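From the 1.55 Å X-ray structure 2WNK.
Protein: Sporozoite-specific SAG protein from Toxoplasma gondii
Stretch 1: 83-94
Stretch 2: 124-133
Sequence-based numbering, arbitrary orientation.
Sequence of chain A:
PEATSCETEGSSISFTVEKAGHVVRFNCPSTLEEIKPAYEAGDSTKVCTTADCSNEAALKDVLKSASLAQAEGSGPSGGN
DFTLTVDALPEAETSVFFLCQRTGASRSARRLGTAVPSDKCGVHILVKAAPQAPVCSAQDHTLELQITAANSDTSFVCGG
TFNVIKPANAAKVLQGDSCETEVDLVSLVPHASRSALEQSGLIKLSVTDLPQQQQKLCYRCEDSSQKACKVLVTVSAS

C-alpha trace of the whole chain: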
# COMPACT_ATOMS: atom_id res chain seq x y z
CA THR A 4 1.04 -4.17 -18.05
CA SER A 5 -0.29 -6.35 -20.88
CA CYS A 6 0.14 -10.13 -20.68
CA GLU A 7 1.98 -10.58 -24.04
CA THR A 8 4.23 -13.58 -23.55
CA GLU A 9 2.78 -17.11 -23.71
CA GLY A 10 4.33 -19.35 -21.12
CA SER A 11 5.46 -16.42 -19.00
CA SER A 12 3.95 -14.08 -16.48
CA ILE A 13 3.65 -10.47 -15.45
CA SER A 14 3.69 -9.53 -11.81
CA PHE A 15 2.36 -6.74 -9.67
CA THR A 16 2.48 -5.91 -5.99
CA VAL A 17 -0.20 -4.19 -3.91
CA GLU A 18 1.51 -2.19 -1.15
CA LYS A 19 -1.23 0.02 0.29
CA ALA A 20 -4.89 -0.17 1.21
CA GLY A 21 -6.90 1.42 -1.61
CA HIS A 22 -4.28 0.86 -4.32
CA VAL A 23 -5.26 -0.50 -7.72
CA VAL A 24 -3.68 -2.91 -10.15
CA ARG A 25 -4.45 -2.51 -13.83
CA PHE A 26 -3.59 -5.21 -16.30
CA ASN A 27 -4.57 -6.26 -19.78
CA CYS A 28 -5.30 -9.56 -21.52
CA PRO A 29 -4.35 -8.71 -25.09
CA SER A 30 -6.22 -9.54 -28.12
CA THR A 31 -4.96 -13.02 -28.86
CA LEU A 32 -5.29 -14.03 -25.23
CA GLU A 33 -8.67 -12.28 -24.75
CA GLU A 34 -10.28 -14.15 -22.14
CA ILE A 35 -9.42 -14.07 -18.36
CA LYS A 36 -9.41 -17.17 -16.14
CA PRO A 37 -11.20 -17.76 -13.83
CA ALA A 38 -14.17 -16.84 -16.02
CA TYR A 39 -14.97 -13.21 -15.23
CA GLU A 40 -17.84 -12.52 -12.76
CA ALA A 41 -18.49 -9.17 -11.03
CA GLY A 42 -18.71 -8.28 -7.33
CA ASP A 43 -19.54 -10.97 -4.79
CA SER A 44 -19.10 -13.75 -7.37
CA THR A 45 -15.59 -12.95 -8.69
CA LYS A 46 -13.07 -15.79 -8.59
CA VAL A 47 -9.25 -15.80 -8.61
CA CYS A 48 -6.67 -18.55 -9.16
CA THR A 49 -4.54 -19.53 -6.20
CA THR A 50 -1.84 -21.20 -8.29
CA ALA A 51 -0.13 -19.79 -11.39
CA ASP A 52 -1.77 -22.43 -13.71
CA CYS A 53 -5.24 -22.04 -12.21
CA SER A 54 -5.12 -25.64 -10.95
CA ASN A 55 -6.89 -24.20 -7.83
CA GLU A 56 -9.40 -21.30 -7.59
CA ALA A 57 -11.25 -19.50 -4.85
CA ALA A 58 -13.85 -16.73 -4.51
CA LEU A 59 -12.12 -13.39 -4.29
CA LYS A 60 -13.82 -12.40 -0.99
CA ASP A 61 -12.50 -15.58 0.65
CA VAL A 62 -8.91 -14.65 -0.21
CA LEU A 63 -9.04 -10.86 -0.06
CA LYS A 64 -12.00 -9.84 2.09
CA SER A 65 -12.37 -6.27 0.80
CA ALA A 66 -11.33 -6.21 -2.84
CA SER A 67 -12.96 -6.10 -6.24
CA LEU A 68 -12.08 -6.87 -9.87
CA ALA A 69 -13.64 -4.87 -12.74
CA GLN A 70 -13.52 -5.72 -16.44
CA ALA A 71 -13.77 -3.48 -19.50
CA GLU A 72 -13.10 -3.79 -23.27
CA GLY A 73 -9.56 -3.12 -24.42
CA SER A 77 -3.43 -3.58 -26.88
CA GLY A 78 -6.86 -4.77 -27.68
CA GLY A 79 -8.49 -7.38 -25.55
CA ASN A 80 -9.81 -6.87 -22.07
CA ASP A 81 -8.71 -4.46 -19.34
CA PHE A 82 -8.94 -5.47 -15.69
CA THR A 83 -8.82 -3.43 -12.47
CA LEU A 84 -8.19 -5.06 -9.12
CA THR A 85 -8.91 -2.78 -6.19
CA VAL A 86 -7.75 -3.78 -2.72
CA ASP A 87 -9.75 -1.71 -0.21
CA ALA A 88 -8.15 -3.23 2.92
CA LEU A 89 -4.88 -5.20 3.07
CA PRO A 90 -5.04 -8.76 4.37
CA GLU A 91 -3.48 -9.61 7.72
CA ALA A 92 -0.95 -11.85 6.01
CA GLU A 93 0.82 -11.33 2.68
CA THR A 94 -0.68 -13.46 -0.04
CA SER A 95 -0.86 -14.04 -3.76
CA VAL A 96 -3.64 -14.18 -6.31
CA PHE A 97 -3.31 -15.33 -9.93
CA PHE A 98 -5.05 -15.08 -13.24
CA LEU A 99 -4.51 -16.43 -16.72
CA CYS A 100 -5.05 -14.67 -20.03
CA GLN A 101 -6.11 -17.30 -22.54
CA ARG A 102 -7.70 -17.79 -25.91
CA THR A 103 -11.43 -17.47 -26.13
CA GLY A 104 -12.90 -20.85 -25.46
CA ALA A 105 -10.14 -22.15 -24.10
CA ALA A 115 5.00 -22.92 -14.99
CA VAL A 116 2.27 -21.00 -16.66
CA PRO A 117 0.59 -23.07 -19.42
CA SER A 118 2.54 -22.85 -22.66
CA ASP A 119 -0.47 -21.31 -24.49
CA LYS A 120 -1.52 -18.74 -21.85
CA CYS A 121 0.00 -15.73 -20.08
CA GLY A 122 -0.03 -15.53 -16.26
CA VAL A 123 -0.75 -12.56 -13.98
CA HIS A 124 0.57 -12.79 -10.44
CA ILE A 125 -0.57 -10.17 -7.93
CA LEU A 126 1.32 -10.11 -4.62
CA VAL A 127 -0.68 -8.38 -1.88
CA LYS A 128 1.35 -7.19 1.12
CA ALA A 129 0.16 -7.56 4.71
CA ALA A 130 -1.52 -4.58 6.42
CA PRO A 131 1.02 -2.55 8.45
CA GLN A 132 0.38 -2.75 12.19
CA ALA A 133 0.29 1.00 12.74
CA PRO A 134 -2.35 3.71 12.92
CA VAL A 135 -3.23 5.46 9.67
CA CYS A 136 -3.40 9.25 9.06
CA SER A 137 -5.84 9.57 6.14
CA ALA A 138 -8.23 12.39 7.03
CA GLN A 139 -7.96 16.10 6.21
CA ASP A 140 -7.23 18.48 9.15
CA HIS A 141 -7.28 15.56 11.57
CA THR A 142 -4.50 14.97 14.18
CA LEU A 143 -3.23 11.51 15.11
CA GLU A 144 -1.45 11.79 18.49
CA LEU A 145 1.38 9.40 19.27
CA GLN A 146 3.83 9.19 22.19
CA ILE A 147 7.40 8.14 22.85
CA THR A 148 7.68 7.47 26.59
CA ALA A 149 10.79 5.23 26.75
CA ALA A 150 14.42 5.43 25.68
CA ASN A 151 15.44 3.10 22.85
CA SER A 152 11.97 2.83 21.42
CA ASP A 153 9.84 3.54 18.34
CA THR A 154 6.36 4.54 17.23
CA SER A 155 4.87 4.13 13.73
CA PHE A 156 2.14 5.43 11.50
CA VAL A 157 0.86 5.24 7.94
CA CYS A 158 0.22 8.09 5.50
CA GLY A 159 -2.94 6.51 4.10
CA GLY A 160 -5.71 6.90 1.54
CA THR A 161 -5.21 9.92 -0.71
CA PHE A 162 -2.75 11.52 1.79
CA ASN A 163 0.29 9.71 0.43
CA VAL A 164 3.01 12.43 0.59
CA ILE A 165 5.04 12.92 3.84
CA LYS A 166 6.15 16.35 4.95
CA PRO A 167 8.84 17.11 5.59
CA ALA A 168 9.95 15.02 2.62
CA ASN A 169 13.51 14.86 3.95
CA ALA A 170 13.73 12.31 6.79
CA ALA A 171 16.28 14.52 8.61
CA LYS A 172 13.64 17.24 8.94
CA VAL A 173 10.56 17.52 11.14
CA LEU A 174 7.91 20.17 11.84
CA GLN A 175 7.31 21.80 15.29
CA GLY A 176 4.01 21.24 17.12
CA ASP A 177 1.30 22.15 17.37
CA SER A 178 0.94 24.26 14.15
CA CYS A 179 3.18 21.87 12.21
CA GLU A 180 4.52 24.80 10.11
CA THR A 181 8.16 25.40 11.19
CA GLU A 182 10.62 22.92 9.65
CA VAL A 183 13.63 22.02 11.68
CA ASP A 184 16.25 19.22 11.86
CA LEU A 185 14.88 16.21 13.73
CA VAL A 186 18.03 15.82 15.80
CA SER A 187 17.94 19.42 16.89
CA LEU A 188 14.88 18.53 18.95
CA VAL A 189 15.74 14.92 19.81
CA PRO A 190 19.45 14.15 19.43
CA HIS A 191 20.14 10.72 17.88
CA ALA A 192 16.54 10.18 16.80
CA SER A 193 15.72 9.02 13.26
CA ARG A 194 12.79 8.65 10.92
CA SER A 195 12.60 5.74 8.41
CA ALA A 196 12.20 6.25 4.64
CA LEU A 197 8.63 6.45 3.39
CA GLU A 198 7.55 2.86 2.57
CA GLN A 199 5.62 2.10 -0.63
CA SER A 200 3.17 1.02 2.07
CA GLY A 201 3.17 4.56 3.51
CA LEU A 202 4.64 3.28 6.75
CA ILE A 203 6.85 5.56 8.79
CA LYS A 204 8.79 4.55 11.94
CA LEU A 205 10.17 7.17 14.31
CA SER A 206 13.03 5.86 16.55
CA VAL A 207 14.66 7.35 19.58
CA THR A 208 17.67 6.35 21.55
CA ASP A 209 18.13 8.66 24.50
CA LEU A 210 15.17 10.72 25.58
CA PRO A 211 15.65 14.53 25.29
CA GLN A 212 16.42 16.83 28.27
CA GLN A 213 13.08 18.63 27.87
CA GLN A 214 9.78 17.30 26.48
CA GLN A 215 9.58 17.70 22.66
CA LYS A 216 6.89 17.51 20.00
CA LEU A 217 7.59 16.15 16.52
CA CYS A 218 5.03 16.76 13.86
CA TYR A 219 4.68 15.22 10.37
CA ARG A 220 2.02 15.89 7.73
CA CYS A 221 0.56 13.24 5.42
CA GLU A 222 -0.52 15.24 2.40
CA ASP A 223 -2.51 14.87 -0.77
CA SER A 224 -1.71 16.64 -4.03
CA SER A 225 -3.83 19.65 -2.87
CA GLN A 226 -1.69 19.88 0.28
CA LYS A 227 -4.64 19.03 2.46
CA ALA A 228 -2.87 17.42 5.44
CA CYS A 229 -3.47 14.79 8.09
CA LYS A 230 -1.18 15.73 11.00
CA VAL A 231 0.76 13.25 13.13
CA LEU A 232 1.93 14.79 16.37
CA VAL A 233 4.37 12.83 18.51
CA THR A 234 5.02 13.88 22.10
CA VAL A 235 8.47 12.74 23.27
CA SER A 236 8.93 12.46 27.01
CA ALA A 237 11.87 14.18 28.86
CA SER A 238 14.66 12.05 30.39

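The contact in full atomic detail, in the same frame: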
# COMPACT_ATOMS: atom_id res chain seq x y z
N THR A 83 -9.20 -4.31 -13.59
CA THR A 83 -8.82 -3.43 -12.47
C THR A 83 -9.08 -4.15 -11.16
O THR A 83 -10.22 -4.46 -10.85
CB THR A 83 -9.64 -2.10 -12.51
OG1 THR A 83 -9.45 -1.50 -13.79
CG2 THR A 83 -9.15 -1.12 -11.46
N LEU A 84 -8.03 -4.42 -10.39
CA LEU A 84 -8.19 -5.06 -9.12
C LEU A 84 -7.97 -3.98 -8.08
O LEU A 84 -6.89 -3.36 -8.04
CB LEU A 84 -7.15 -6.17 -8.90
CG LEU A 84 -7.28 -6.77 -7.49
CD1 LEU A 84 -8.48 -7.74 -7.46
CD2 LEU A 84 -5.95 -7.46 -7.01
N THR A 85 -9.00 -3.73 -7.28
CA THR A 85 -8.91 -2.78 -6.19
C THR A 85 -8.85 -3.51 -4.88
O THR A 85 -9.66 -4.40 -4.64
CB THR A 85 -10.15 -1.89 -6.17
OG1 THR A 85 -10.18 -1.13 -7.38
CG2 THR A 85 -10.10 -0.92 -4.98
N VAL A 86 -7.88 -3.16 -4.04
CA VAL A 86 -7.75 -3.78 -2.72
C VAL A 86 -8.00 -2.72 -1.64
O VAL A 86 -7.10 -1.94 -1.31
CB VAL A 86 -6.37 -4.42 -2.52
CG1 VAL A 86 -6.32 -5.12 -1.18
CG2 VAL A 86 -6.09 -5.42 -3.66
N ASP A 87 -9.22 -2.74 -1.11
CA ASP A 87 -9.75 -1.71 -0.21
C ASP A 87 -9.09 -1.80 1.18
O ASP A 87 -8.81 -0.78 1.81
CB ASP A 87 -11.29 -1.85 -0.08
CG ASP A 87 -12.04 -1.54 -1.40
OD1 ASP A 87 -11.77 -0.49 -2.00
OD2 ASP A 87 -12.88 -2.36 -1.85
N ALA A 88 -8.86 -3.02 1.65
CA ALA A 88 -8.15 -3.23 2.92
C ALA A 88 -7.14 -4.34 2.71
O ALA A 88 -7.44 -5.32 2.02
CB ALA A 88 -9.13 -3.60 4.04
N LEU A 89 -5.92 -4.17 3.23
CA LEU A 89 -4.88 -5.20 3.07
C LEU A 89 -5.13 -6.37 4.01
O LEU A 89 -5.65 -6.20 5.11
CB LEU A 89 -3.46 -4.64 3.27
CG LEU A 89 -2.99 -3.53 2.33
CD1 LEU A 89 -1.59 -3.07 2.67
CD2 LEU A 89 -2.99 -4.08 0.92
N PRO A 90 -4.79 -7.57 3.56
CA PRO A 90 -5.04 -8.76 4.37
C PRO A 90 -4.09 -8.78 5.58
O PRO A 90 -3.08 -8.10 5.58
CB PRO A 90 -4.71 -9.91 3.41
CG PRO A 90 -3.73 -9.33 2.45
CD PRO A 90 -4.12 -7.88 2.28
N GLU A 91 -4.38 -9.61 6.57
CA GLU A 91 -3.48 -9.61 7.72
C GLU A 91 -2.16 -10.28 7.42
O GLU A 91 -1.15 -9.97 8.06
CB GLU A 91 -4.10 -10.21 8.98
CG GLU A 91 -3.55 -9.50 10.26
CD GLU A 91 -3.46 -7.96 10.09
OE1 GLU A 91 -2.34 -7.41 9.96
OE2 GLU A 91 -4.52 -7.30 10.08
N ALA A 92 -2.16 -11.21 6.46
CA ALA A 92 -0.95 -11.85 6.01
C ALA A 92 -0.77 -11.63 4.51
O ALA A 92 -1.74 -11.65 3.77
CB ALA A 92 -0.99 -13.34 6.31
N GLU A 93 0.47 -11.45 4.09
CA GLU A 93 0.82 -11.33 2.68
C GLU A 93 0.33 -12.55 1.92
O GLU A 93 0.50 -13.70 2.37
CB GLU A 93 2.34 -11.24 2.57
CG GLU A 93 2.92 -11.55 1.23
CD GLU A 93 4.36 -11.09 1.10
OE1 GLU A 93 4.69 -10.02 1.64
OE2 GLU A 93 5.17 -11.80 0.47
N THR A 94 -0.27 -12.32 0.75
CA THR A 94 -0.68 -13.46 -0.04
C THR A 94 -0.66 -13.14 -1.52
O THR A 94 -0.37 -11.99 -1.94
CB THR A 94 -2.06 -13.93 0.41
OG1 THR A 94 -2.34 -15.20 -0.22
CG2 THR A 94 -3.08 -12.89 0.10
N HIS A 124 0.38 -12.49 -11.85
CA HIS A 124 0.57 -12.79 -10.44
C HIS A 124 0.47 -11.46 -9.69
O HIS A 124 1.25 -10.53 -9.98
CB HIS A 124 1.94 -13.38 -10.23
CG HIS A 124 2.29 -13.54 -8.78
ND1 HIS A 124 3.54 -13.24 -8.29
CD2 HIS A 124 1.54 -13.91 -7.71
CE1 HIS A 124 3.55 -13.44 -6.98
NE2 HIS A 124 2.36 -13.85 -6.61
N ILE A 125 -0.46 -11.38 -8.74
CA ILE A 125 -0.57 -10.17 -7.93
C ILE A 125 -0.21 -10.54 -6.49
O ILE A 125 -0.89 -11.38 -5.88
CB ILE A 125 -1.96 -9.53 -7.99
CG1 ILE A 125 -2.32 -9.17 -9.45
CG2 ILE A 125 -1.98 -8.30 -7.07
CD1 ILE A 125 -3.80 -8.81 -9.69
N LEU A 126 0.87 -9.95 -6.01
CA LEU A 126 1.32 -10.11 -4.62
C LEU A 126 0.71 -9.00 -3.76
O LEU A 126 0.89 -7.82 -4.03
CB LEU A 126 2.84 -10.04 -4.54
CG LEU A 126 3.34 -10.25 -3.10
CD1 LEU A 126 2.97 -11.62 -2.60
CD2 LEU A 126 4.83 -9.98 -2.91
N VAL A 127 -0.04 -9.37 -2.73
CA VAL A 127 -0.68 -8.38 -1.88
C VAL A 127 0.02 -8.40 -0.51
O VAL A 127 0.08 -9.43 0.16
CB VAL A 127 -2.18 -8.67 -1.74
CG1 VAL A 127 -2.84 -7.60 -0.89
CG2 VAL A 127 -2.85 -8.72 -3.13
N LYS A 128 0.57 -7.26 -0.13
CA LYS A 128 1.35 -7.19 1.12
C LYS A 128 0.44 -7.16 2.33
O LYS A 128 -0.75 -6.81 2.21
CB LYS A 128 2.23 -5.93 1.12
CG LYS A 128 3.26 -5.88 -0.00
CD LYS A 128 4.54 -6.56 0.44
CE LYS A 128 5.59 -6.66 -0.66
NZ LYS A 128 6.37 -5.39 -0.79
N ALA A 129 0.97 -7.53 3.51
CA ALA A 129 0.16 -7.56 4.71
C ALA A 129 -0.08 -6.12 5.20
O ALA A 129 0.74 -5.25 4.95
CB ALA A 129 0.83 -8.39 5.82
N ALA A 130 -1.21 -5.88 5.86
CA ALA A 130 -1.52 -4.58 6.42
C ALA A 130 -0.45 -4.20 7.45
O ALA A 130 -0.11 -5.02 8.30
CB ALA A 130 -2.84 -4.64 7.13
N PRO A 131 0.09 -2.97 7.38
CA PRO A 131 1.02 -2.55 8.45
C PRO A 131 0.29 -2.49 9.79
O PRO A 131 -0.92 -2.16 9.85
CB PRO A 131 1.48 -1.14 8.04
CG PRO A 131 1.02 -0.93 6.64
CD PRO A 131 -0.06 -1.95 6.31
N GLN A 132 0.99 -2.81 10.87
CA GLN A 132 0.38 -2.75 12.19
C GLN A 132 0.72 -1.40 12.78
O GLN A 132 1.58 -1.27 13.64
CB GLN A 132 0.92 -3.87 13.10
CG GLN A 132 0.30 -5.26 12.78
CD GLN A 132 -1.19 -5.40 13.18
OE1 GLN A 132 -1.57 -5.15 14.34
NE2 GLN A 132 -2.02 -5.83 12.24
N ALA A 133 0.06 -0.37 12.25
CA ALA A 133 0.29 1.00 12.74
C ALA A 133 -0.91 1.84 12.42
O ALA A 133 -1.62 1.52 11.47
CB ALA A 133 1.58 1.66 12.13
O HOH W 1 -4.85 -5.14 11.48
O HOH W 2 3.98 -8.33 3.60

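The two stretches meet through a short piece of antiparallel sheet that gives way to a looser pairing of loops. Stretch 1 opens within a strand already under way at Thr83, leaves it for a loop, and regains strand geometry at Thr94; stretch 2 continues a strand through His124 to Val127, then runs on as a loop. The sheet register is set by Thr94 and Val127, an antiparallel hydrogen-bonded pair whose CA atoms lie 5.4 Å apart. Val127 N donates to Thr94 O at 2.8 Å, nearly straight at 171°, and Thr94 N donates to Val127 O at 3.0 Å, so each residue satisfies both backbone polar groups of the other. Val127 O also receives a CA-H...O contact from Glu93 CA at 3.2 Å.

Beyond this pair the backbones stay close, and Ala130 N donates to Pro90 O at 2.9 Å and 162°. Proline has no amide hydrogen to give, but its carbonyl remains a good acceptor, and Pro90 O also takes a CA-H...O contact from Ala129 CA at 3.4 Å. The small side chain of Ala129 fits the close approach of the loop: its CB lies 3.4 Å from Glu91 O and 3.5 Å from Glu93 N.

The apolar side chains fill the space between the stretches. Leu84 and Ile125, both buried, meet at 3.7 Å between Leu84 CD2 and Ile125 CD1, their hydrocarbon side chains well suited to a buried apolar contact. Val127, which loses the most surface to the other stretch, gathers several partners around its CG1: Pro90 CD at 3.4 Å, Leu89 CD2 at 4.0 Å and Val86 CG1 at 4.3 Å. A compact beta-branched residue suits this position in a strand, and the proline ring offers it a hydrocarbon atom, CD. Leu89 spans further along the loop, with its CB 3.9 Å from Ala130 CB and its CD1 4.1 Å from Pro131 CD.

Charged and polar groups occupy the more exposed margin. The CA-to-CB bond of Glu91 points away from stretch 2, yet its carboxylate returns to accept a weak hydrogen bond from Gln132 NE2, 2.8 Å from Glu91 OE1 but bent to 129°. A water reinforces the link, donating to Glu91 OE2 at 2.6 Å and weakly accepting from Gln132 NE2 at 3.0 Å. A second water donates to Glu93 OE1 at 2.7 Å and accepts from Ala129 N at 3.1 Å, satisfying that amide through the solvent.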